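Local coordinates for sister chromatid cohesion protein PDS5 homolog C (Arabidopsis thaliana, PDB 7DE9), which acts as a cohesin cofactor important in DNA repair by homologous recombination and, through its tudor domain, binds a monomethylated histone H3 tail, at residues Ala7-Trp21 / Asp50-Leu64. Residues are numbered along the deposited sequence; the frame is centred on the assembly and turned at random.
Sequences ASGESLVGSRIKVWW and DQEILYLKNQKWSPL
K18 and S62 grip each other through their backbones, N of K18 lying 2.9 Å from O of S62 and N of S62 returning the bond to O of K18, so the short end strand 61-63 is tied antiparallel to strand 16-21. One step on, N of W20 donates to O of K60 at 2.8 Å. Between these bonds V19 and W61 form a non-hydrogen-bonded pair, and the W61 side chain turns toward the interior, where L12 and I17 receive it. CD2 of L12 packs 3.7 Å from CH2 of W61, and CG2 of I17 touches the CZ3 side of the same indole. O of A7 meets the ring at its edge, near its plane, 3.0 Å from CH2. L56 lies over one face of that indole and presses its CD1 tightly against L12 CD2, at 3.5 Å.

At the far end, E52 reaches W21 from the opposite direction with an extended chain, and its OE2 sits 3.2 Å above one face of the indole, toward the rim; the carboxylate plane is tilted 30° from the ring. With CG anti to its own carbonyl carbon (chi1 -69°), W21 swings its six-membered ring back toward D50 and E52. The bound peptide is their direct ligand: one basic side chain makes a cation-pi contact with W21, E52 salt-bridges a basic side chain and D50 hydrogen-bonds a modified one. In the second shell, Y46 positions W21 and E52, its hydroxyl hydrogen-bonding both NE1 of W21 and OE1 of E52, while Y28 meets the indole edge-to-face. A leucine in place of W21 would probably leave the Y46 hydroxyl without its indole partner and the basic peptide side chain without its cation-pi surface.

This is an SH3-like tudor barrel whose aromatic and acidic residues line the site for a methylated histone H3 tail.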
ATOM      1  N   ALA A   7      -4.153   0.767 -10.826  1.00 32.71           N
ATOM      2  CA  ALA A   7      -5.383   1.305 -10.242  1.00 40.01           C
ATOM      3  C   ALA A   7      -5.123   2.101  -8.963  1.00 44.56           C
ATOM      4  O   ALA A   7      -5.069   1.540  -7.873  1.00 58.80           O
ATOM      5  CB  ALA A   7      -6.364   0.180  -9.965  1.00 41.62           C
ATOM      6  N   SER A   8      -4.997   3.415  -9.095  1.00 32.14           N
ATOM      7  CA  SER A   8      -4.657   4.264  -7.959  1.00 30.90           C
ATOM      8  C   SER A   8      -5.802   5.207  -7.574  1.00 33.95           C
ATOM      9  O   SER A   8      -6.974   4.947  -7.860  1.00 36.55           O
ATOM     10  CB  SER A   8      -3.396   5.072  -8.281  1.00 38.92           C
ATOM     11  OG  SER A   8      -3.139   6.053  -7.291  1.00 49.30           O
ATOM     12  N   GLY A   9      -5.455   6.309  -6.920  1.00 33.68           N
ATOM     13  CA  GLY A   9      -6.421   7.353  -6.626  1.00 26.36           C
ATOM     14  C   GLY A   9      -7.406   7.042  -5.520  1.00 25.88           C
ATOM     15  O   GLY A   9      -7.281   6.047  -4.803  1.00 24.22           O
ATOM     16  N   GLU A  10      -8.404   7.906  -5.396  1.00 25.02           N
ATOM     17  CA  GLU A  10      -9.341   7.826  -4.289  1.00 24.53           C
ATOM     18  C   GLU A  10     -10.191   6.561  -4.376  1.00 27.57           C
ATOM     19  O   GLU A  10     -10.677   6.061  -3.361  1.00 32.09           O
ATOM     20  CB  GLU A  10     -10.228   9.071  -4.255  1.00 33.30           C
ATOM     21  CG  GLU A  10     -10.905   9.315  -2.917  1.00 39.55           C
ATOM     22  CD  GLU A  10     -11.435  10.731  -2.789  1.00 56.08           C
ATOM     23  OE1 GLU A  10     -10.950  11.614  -3.528  1.00 54.53           O
ATOM     24  OE2 GLU A  10     -12.335  10.962  -1.953  1.00 70.74           O
ATOM     25  N   SER A  11     -10.352   6.030  -5.583  1.00 27.03           N
ATOM     26  CA  SER A  11     -11.217   4.868  -5.774  1.00 31.17           C
ATOM     27  C   SER A  11     -10.655   3.601  -5.124  1.00 30.31           C
ATOM     28  O   SER A  11     -11.373   2.619  -4.947  1.00 30.99           O
ATOM     29  CB  SER A  11     -11.451   4.623  -7.264  1.00 34.74           C
ATOM     30  OG  SER A  11     -10.228   4.348  -7.928  1.00 35.31           O
ATOM     31  N   LEU A  12      -9.377   3.622  -4.766  1.00 24.53           N
ATOM     32  CA  LEU A  12      -8.722   2.439  -4.218  1.00 27.26           C
ATOM     33  C   LEU A  12      -9.021   2.243  -2.733  1.00 25.16           C
ATOM     34  O   LEU A  12      -8.848   1.146  -2.191  1.00 27.25           O
ATOM     35  CB  LEU A  12      -7.211   2.532  -4.439  1.00 28.79           C
ATOM     36  CG  LEU A  12      -6.424   1.235  -4.277  1.00 30.94           C
ATOM     37  CD1 LEU A  12      -6.937   0.181  -5.246  1.00 31.87           C
ATOM     38  CD2 LEU A  12      -4.953   1.504  -4.503  1.00 28.91           C
ATOM     39  N   VAL A  13      -9.461   3.310  -2.076  1.00 25.39           N
ATOM     40  CA  VAL A  13      -9.734   3.260  -0.648  1.00 26.37           C
ATOM     41  C   VAL A  13     -10.764   2.181  -0.361  1.00 23.73           C
ATOM     42  O   VAL A  13     -11.741   2.038  -1.094  1.00 25.44           O
ATOM     43  CB  VAL A  13     -10.227   4.621  -0.117  1.00 28.27           C
ATOM     44  CG1 VAL A  13     -10.591   4.521   1.353  1.00 24.77           C
ATOM     45  CG2 VAL A  13      -9.156   5.694  -0.335  1.00 26.91           C
ATOM     46  N   GLY A  14     -10.518   1.393   0.680  1.00 23.80           N
ATOM     47  CA  GLY A  14     -11.426   0.329   1.059  1.00 24.56           C
ATOM     48  C   GLY A  14     -11.003  -1.027   0.527  1.00 26.84           C
ATOM     49  O   GLY A  14     -11.437  -2.062   1.031  1.00 31.20           O
ATOM     50  N   SER A  15     -10.150  -1.019  -0.492  1.00 27.37           N
ATOM     51  CA  SER A  15      -9.696  -2.250  -1.123  1.00 24.56           C
ATOM     52  C   SER A  15      -8.590  -2.948  -0.343  1.00 24.47           C
ATOM     53  O   SER A  15      -7.721  -2.304   0.245  1.00 26.33           O
ATOM     54  CB  SER A  15      -9.200  -1.970  -2.542  1.00 26.98           C
ATOM     55  OG  SER A  15     -10.270  -1.556  -3.375  1.00 45.91           O
ATOM     56  N   ARG A  16      -8.638  -4.275  -0.348  1.00 27.51           N
ATOM     57  CA  ARG A  16      -7.534  -5.086   0.132  1.00 28.75           C
ATOM     58  C   ARG A  16      -6.525  -5.238  -0.989  1.00 25.99           C
ATOM     59  O   ARG A  16      -6.879  -5.618  -2.105  1.00 28.26           O
ATOM     60  CB  ARG A  16      -8.014  -6.460   0.595  1.00 29.97           C
ATOM     61  CG  ARG A  16      -8.841  -6.456   1.866  1.00 45.02           C
ATOM     62  CD  ARG A  16      -9.685  -7.723   1.956  1.00 58.39           C
ATOM     63  NE  ARG A  16     -10.693  -7.779   0.897  1.00 64.65           N
ATOM     64  CZ  ARG A  16     -11.606  -8.738   0.779  1.00 70.26           C
ATOM     65  NH1 ARG A  16     -11.641  -9.736   1.652  1.00 72.48           N
ATOM     66  NH2 ARG A  16     -12.484  -8.701  -0.216  1.00 66.13           N
ATOM     67  N   ILE A  17      -5.269  -4.933  -0.694  1.00 24.13           N
ATOM     68  CA  ILE A  17      -4.216  -5.051  -1.686  1.00 24.17           C
ATOM     69  C   ILE A  17      -3.017  -5.795  -1.124  1.00 25.69           C
ATOM     70  O   ILE A  17      -2.907  -6.007   0.082  1.00 26.99           O
ATOM     71  CB  ILE A  17      -3.756  -3.673  -2.198  1.00 24.38           C
ATOM     72  CG1 ILE A  17      -3.021  -2.895  -1.108  1.00 24.99           C
ATOM     73  CG2 ILE A  17      -4.941  -2.868  -2.729  1.00 34.19           C
ATOM     74  CD1 ILE A  17      -2.468  -1.571  -1.596  1.00 25.84           C
ATOM     75  N   LYS A  18      -2.134  -6.224  -2.012  1.00 24.36           N
ATOM     76  CA  LYS A  18      -0.846  -6.723  -1.575  1.00 23.82           C
ATOM     77  C   LYS A  18       0.236  -5.830  -2.164  1.00 21.97           C
ATOM     78  O   LYS A  18       0.229  -5.510  -3.357  1.00 28.81           O
ATOM     79  CB  LYS A  18      -0.649  -8.191  -1.955  1.00 32.52           C
ATOM     80  CG  LYS A  18      -0.887  -8.539  -3.401  1.00 41.26           C
ATOM     81  CD  LYS A  18      -1.060 -10.047  -3.534  1.00 55.46           C
ATOM     82  CE  LYS A  18      -0.543 -10.569  -4.861  1.00 70.92           C
ATOM     83  NZ  LYS A  18      -0.713 -12.045  -4.968  1.00 79.97           N
ATOM     84  N   VAL A  19       1.141  -5.401  -1.296  1.00 20.03           N
ATOM     85  CA  VAL A  19       2.186  -4.454  -1.655  1.00 22.22           C
ATOM     86  C   VAL A  19       3.528  -5.177  -1.672  1.00 23.75           C
ATOM     87  O   VAL A  19       3.844  -5.936  -0.753  1.00 22.67           O
ATOM     88  CB  VAL A  19       2.242  -3.260  -0.673  1.00 20.91           C
ATOM     89  CG1 VAL A  19       3.259  -2.239  -1.131  1.00 23.83           C
ATOM     90  CG2 VAL A  19       0.867  -2.607  -0.529  1.00 24.35           C
ATOM     91  N   TRP A  20       4.294  -4.948  -2.732  1.00 24.37           N
ATOM     92  CA  TRP A  20       5.604  -5.564  -2.896  1.00 22.91           C
ATOM     93  C   TRP A  20       6.683  -4.806  -2.122  1.00 23.12           C
ATOM     94  O   TRP A  20       6.904  -3.616  -2.350  1.00 29.02           O
ATOM     95  CB  TRP A  20       5.949  -5.630  -4.389  1.00 23.65           C
ATOM     96  CG  TRP A  20       7.285  -6.184  -4.712  1.00 26.71           C
ATOM     97  CD1 TRP A  20       8.399  -5.478  -5.061  1.00 28.39           C
ATOM     98  CD2 TRP A  20       7.656  -7.565  -4.743  1.00 28.30           C
ATOM     99  NE1 TRP A  20       9.442  -6.337  -5.299  1.00 29.47           N
ATOM    100  CE2 TRP A  20       9.013  -7.625  -5.107  1.00 24.55           C
ATOM    101  CE3 TRP A  20       6.973  -8.761  -4.488  1.00 26.22           C
ATOM    102  CZ2 TRP A  20       9.704  -8.829  -5.227  1.00 24.80           C
ATOM    103  CZ3 TRP A  20       7.657  -9.954  -4.606  1.00 31.10           C
ATOM    104  CH2 TRP A  20       9.011  -9.980  -4.975  1.00 28.09           C
ATOM    105  N   TRP A  21       7.346  -5.496  -1.201  1.00 20.81           N
ATOM    106  CA  TRP A  21       8.548  -4.979  -0.551  1.00 23.11           C
ATOM    107  C   TRP A  21       9.749  -5.658  -1.195  1.00 22.18           C
ATOM    108  O   TRP A  21       9.988  -6.863  -0.976  1.00 21.61           O
ATOM    109  CB  TRP A  21       8.543  -5.235   0.957  1.00 23.72           C
ATOM    110  CG  TRP A  21       7.522  -4.452   1.730  1.00 20.53           C
ATOM    111  CD1 TRP A  21       6.328  -3.976   1.273  1.00 22.63           C
ATOM    112  CD2 TRP A  21       7.619  -4.054   3.098  1.00 20.73           C
ATOM    113  NE1 TRP A  21       5.671  -3.312   2.282  1.00 23.57           N
ATOM    114  CE2 TRP A  21       6.446  -3.342   3.411  1.00 21.91           C
ATOM    115  CE3 TRP A  21       8.585  -4.235   4.094  1.00 22.24           C
ATOM    116  CZ2 TRP A  21       6.214  -2.808   4.672  1.00 21.62           C
ATOM    117  CZ3 TRP A  21       8.352  -3.706   5.349  1.00 24.46           C
ATOM    118  CH2 TRP A  21       7.175  -3.001   5.628  1.00 27.22           C
ATOM    119  N   ASP A  50       1.789  -3.284  10.674  1.00 25.87           N
ATOM    120  CA  ASP A  50       2.563  -2.221  10.048  1.00 25.52           C
ATOM    121  C   ASP A  50       1.631  -1.252   9.338  1.00 25.83           C
ATOM    122  O   ASP A  50       0.516  -1.615   8.979  1.00 26.63           O
ATOM    123  CB  ASP A  50       3.578  -2.796   9.061  1.00 24.16           C
ATOM    124  CG  ASP A  50       4.834  -3.286   9.740  1.00 31.40           C
ATOM    125  OD1 ASP A  50       4.880  -3.263  10.988  1.00 39.49           O
ATOM    126  OD2 ASP A  50       5.780  -3.694   9.030  1.00 33.94           O
ATOM    127  N   GLN A  51       2.085  -0.013   9.163  1.00 22.90           N
ATOM    128  CA  GLN A  51       1.369   0.984   8.363  1.00 19.44           C
ATOM    129  C   GLN A  51       2.354   1.706   7.456  1.00 25.40           C
ATOM    130  O   GLN A  51       3.506   1.930   7.832  1.00 26.56           O
ATOM    131  CB  GLN A  51       0.647   1.999   9.250  1.00 25.85           C
ATOM    132  CG  GLN A  51      -0.303   1.376  10.258  1.00 35.85           C
ATOM    133  CD  GLN A  51      -0.815   2.371  11.283  1.00 48.13           C
ATOM    134  OE1 GLN A  51      -0.036   2.969  12.026  1.00 45.02           O
ATOM    135  NE2 GLN A  51      -2.132   2.544  11.333  1.00 50.25           N
ATOM    136  N   GLU A  52       1.911   2.066   6.260  1.00 21.48           N
ATOM    137  CA  GLU A  52       2.766   2.825   5.352  1.00 18.24           C
ATOM    138  C   GLU A  52       1.953   3.905   4.664  1.00 24.98           C
ATOM    139  O   GLU A  52       0.816   3.671   4.272  1.00 27.59           O
ATOM    140  CB  GLU A  52       3.420   1.920   4.298  1.00 17.85           C
ATOM    141  CG  GLU A  52       4.673   1.186   4.765  1.00 21.53           C
ATOM    142  CD  GLU A  52       5.356   0.414   3.643  1.00 23.68           C
ATOM    143  OE1 GLU A  52       4.643  -0.152   2.782  1.00 26.16           O
ATOM    144  OE2 GLU A  52       6.606   0.379   3.618  1.00 26.05           O
ATOM    145  N   ILE A  53       2.534   5.090   4.545  1.00 22.68           N
ATOM    146  CA  ILE A  53       2.017   6.120   3.655  1.00 19.48           C
ATOM    147  C   ILE A  53       2.779   5.990   2.347  1.00 22.87           C
ATOM    148  O   ILE A  53       3.991   6.185   2.321  1.00 29.83           O
ATOM    149  CB  ILE A  53       2.201   7.528   4.225  1.00 26.25           C
ATOM    150  CG1 ILE A  53       1.440   7.675   5.538  1.00 30.33           C
ATOM    151  CG2 ILE A  53       1.714   8.567   3.237  1.00 30.28           C
ATOM    152  CD1 ILE A  53       1.749   8.968   6.243  1.00 26.65           C
ATOM    153  N   LEU A  54       2.070   5.657   1.273  1.00 19.22           N
ATOM    154  CA  LEU A  54       2.697   5.215   0.028  1.00 21.90           C
ATOM    155  C   LEU A  54       2.278   6.010  -1.200  1.00 24.14           C
ATOM    156  O   LEU A  54       1.124   6.410  -1.321  1.00 26.14           O
ATOM    157  CB  LEU A  54       2.364   3.742  -0.232  1.00 25.74           C
ATOM    158  CG  LEU A  54       2.901   2.662   0.702  1.00 29.95           C
ATOM    159  CD1 LEU A  54       2.237   1.337   0.379  1.00 30.99           C
ATOM    160  CD2 LEU A  54       4.410   2.550   0.560  1.00 30.57           C
ATOM    161  N   TYR A  55       3.221   6.206  -2.118  1.00 24.79           N
ATOM    162  CA  TYR A  55       2.902   6.600  -3.480  1.00 25.06           C
ATOM    163  C   TYR A  55       2.812   5.323  -4.300  1.00 27.99           C
ATOM    164  O   TYR A  55       3.828   4.768  -4.714  1.00 32.43           O
ATOM    165  CB  TYR A  55       3.964   7.534  -4.052  1.00 31.54           C
ATOM    166  CG  TYR A  55       3.648   8.083  -5.427  1.00 31.26           C
ATOM    167  CD1 TYR A  55       2.563   8.928  -5.629  1.00 29.50           C
ATOM    168  CD2 TYR A  55       4.446   7.774  -6.519  1.00 35.53           C
ATOM    169  CE1 TYR A  55       2.280   9.441  -6.879  1.00 29.18           C
ATOM    170  CE2 TYR A  55       4.172   8.283  -7.773  1.00 37.98           C
ATOM    171  CZ  TYR A  55       3.086   9.112  -7.949  1.00 43.68           C
ATOM    172  OH  TYR A  55       2.808   9.619  -9.198  1.00 53.15           O
ATOM    173  N   LEU A  56       1.596   4.843  -4.513  1.00 27.62           N
ATOM    174  CA  LEU A  56       1.410   3.527  -5.102  1.00 28.82           C
ATOM    175  C   LEU A  56       1.857   3.452  -6.559  1.00 30.89           C
ATOM    176  O   LEU A  56       2.190   2.372  -7.049  1.00 34.95           O
ATOM    177  CB  LEU A  56      -0.048   3.105  -4.971  1.00 29.04           C
ATOM    178  CG  LEU A  56      -0.351   2.687  -3.536  1.00 31.08           C
ATOM    179  CD1 LEU A  56      -1.815   2.407  -3.352  1.00 41.98           C
ATOM    180  CD2 LEU A  56       0.462   1.462  -3.177  1.00 34.73           C
ATOM    181  N   LYS A  57       1.895   4.596  -7.238  1.00 29.00           N
ATOM    182  CA  LYS A  57       2.285   4.635  -8.644  1.00 33.83           C
ATOM    183  C   LYS A  57       3.737   4.208  -8.846  1.00 36.13           C
ATOM    184  O   LYS A  57       4.103   3.708  -9.911  1.00 41.74           O
ATOM    185  CB  LYS A  57       2.062   6.033  -9.223  1.00 39.40           C
ATOM    186  CG  LYS A  57       0.888   6.122 -10.180  1.00 43.36           C
ATOM    187  CD  LYS A  57       0.283   7.515 -10.216  1.00 49.17           C
ATOM    188  CE  LYS A  57      -0.314   7.883  -8.869  1.00 51.17           C
ATOM    189  NZ  LYS A  57      -1.057   9.167  -8.948  1.00 51.23           N
ATOM    190  N   ASN A  58       4.563   4.404  -7.822  1.00 29.92           N
ATOM    191  CA  ASN A  58       5.958   3.974  -7.872  1.00 39.09           C
ATOM    192  C   ASN A  58       6.191   2.739  -7.017  1.00 38.62           C
ATOM    193  O   ASN A  58       7.313   2.456  -6.598  1.00 41.08           O
ATOM    194  CB  ASN A  58       6.890   5.105  -7.435  1.00 50.91           C
ATOM    195  CG  ASN A  58       7.713   5.651  -8.585  1.00 66.69           C
ATOM    196  OD1 ASN A  58       8.217   4.895  -9.416  1.00 88.61           O
ATOM    197  ND2 ASN A  58       7.838   6.970  -8.650  1.00 61.38           N
ATOM    198  N   GLN A  59       5.111   2.007  -6.769  1.00 32.78           N
ATOM    199  CA  GLN A  59       5.172   0.752  -6.036  1.00 30.76           C
ATOM    200  C   GLN A  59       4.766  -0.396  -6.935  1.00 39.49           C
ATOM    201  O   GLN A  59       3.949  -0.233  -7.838  1.00 41.70           O
ATOM    202  CB  GLN A  59       4.251   0.785  -4.813  1.00 37.37           C
ATOM    203  CG  GLN A  59       4.663   1.765  -3.732  1.00 41.99           C
ATOM    204  CD  GLN A  59       5.882   1.303  -2.967  1.00 40.39           C
ATOM    205  OE1 GLN A  59       6.104   0.102  -2.798  1.00 36.82           O
ATOM    206  NE2 GLN A  59       6.686   2.255  -2.503  1.00 39.65           N
ATOM    207  N   LYS A  60       5.342  -1.563  -6.693  1.00 34.45           N
ATOM    208  CA  LYS A  60       4.760  -2.770  -7.233  1.00 37.20           C
ATOM    209  C   LYS A  60       3.732  -3.244  -6.226  1.00 40.36           C
ATOM    210  O   LYS A  60       4.020  -3.401  -5.041  1.00 35.21           O
ATOM    211  CB  LYS A  60       5.822  -3.830  -7.524  1.00 40.49           C
ATOM    212  CG  LYS A  60       6.762  -3.398  -8.615  1.00 52.79           C
ATOM    213  CD  LYS A  60       6.096  -3.644  -9.954  1.00 67.43           C
ATOM    214  CE  LYS A  60       6.672  -2.776 -11.044  1.00 72.04           C
ATOM    215  NZ  LYS A  60       8.007  -2.190 -10.703  1.00 72.63           N
ATOM    216  N   TRP A  61       2.511  -3.419  -6.703  1.00 42.63           N
ATOM    217  CA  TRP A  61       1.424  -3.843  -5.846  1.00 39.02           C
ATOM    218  C   TRP A  61       0.305  -4.367  -6.727  1.00 45.64           C
ATOM    219  O   TRP A  61       0.266  -4.091  -7.926  1.00 37.44           O
ATOM    220  CB  TRP A  61       0.933  -2.687  -4.975  1.00 32.50           C
ATOM    221  CG  TRP A  61       0.229  -1.656  -5.780  1.00 31.90           C
ATOM    222  CD1 TRP A  61       0.788  -0.590  -6.421  1.00 37.82           C
ATOM    223  CD2 TRP A  61      -1.169  -1.607  -6.062  1.00 32.96           C
ATOM    224  NE1 TRP A  61      -0.183   0.128  -7.075  1.00 36.67           N
ATOM    225  CE2 TRP A  61      -1.394  -0.480  -6.871  1.00 33.13           C
ATOM    226  CE3 TRP A  61      -2.255  -2.410  -5.706  1.00 34.18           C
ATOM    227  CZ2 TRP A  61      -2.659  -0.136  -7.328  1.00 37.31           C
ATOM    228  CZ3 TRP A  61      -3.509  -2.069  -6.158  1.00 41.81           C
ATOM    229  CH2 TRP A  61      -3.703  -0.941  -6.960  1.00 40.28           C
ATOM    230  N   SER A  62      -0.608  -5.123  -6.137  1.00 35.78           N
ATOM    231  CA  SER A  62      -1.729  -5.645  -6.896  1.00 40.94           C
ATOM    232  C   SER A  62      -2.938  -5.787  -5.995  1.00 38.13           C
ATOM    233  O   SER A  62      -2.792  -5.979  -4.792  1.00 40.83           O
ATOM    234  CB  SER A  62      -1.362  -6.987  -7.526  1.00 47.70           C
ATOM    235  OG  SER A  62      -0.728  -7.821  -6.576  1.00 55.47           O
ATOM    236  N   PRO A  63      -4.140  -5.687  -6.572  1.00 39.83           N
ATOM    237  CA  PRO A  63      -5.347  -5.963  -5.788  1.00 49.92           C
ATOM    238  C   PRO A  63      -5.431  -7.442  -5.410  1.00 56.30           C
ATOM    239  O   PRO A  63      -4.480  -8.182  -5.668  1.00 50.64           O
ATOM    240  CB  PRO A  63      -6.474  -5.564  -6.737  1.00 49.49           C
ATOM    241  CG  PRO A  63      -5.895  -5.776  -8.097  1.00 44.45           C
ATOM    242  CD  PRO A  63      -4.454  -5.381  -7.978  1.00 47.50           C
ATOM    243  N   LEU A  64      -6.544  -7.853  -4.805  1.00 49.13           N
ATOM    244  CA  LEU A  64      -6.770  -9.251  -4.430  1.00 55.99           C
ATOM    245  C   LEU A  64      -5.819  -9.657  -3.313  1.00 54.91           C
ATOM    246  O   LEU A  64      -6.002  -9.263  -2.160  1.00 53.79           O
ATOM    247  CB  LEU A  64      -6.598 -10.184  -5.640  1.00 53.66           C
ATOM    248  CG  LEU A  64      -7.810 -10.616  -6.470  1.00 56.07           C
ATOM    249  CD1 LEU A  64      -8.658  -9.421  -6.886  1.00 50.53           C
ATOM    250  CD2 LEU A  64      -7.334 -11.375  -7.697  1.00 51.44           C
TER
HETATM  251  O   HOH W   1      -3.622   9.312  -7.900  1.00 26.86           O
HETATM  252  O   HOH W   2      -8.473  -5.833  -4.307  1.00 46.62           O
HETATM  253  O   HOH W   3       6.988  -1.771  -4.397  1.00 37.66           O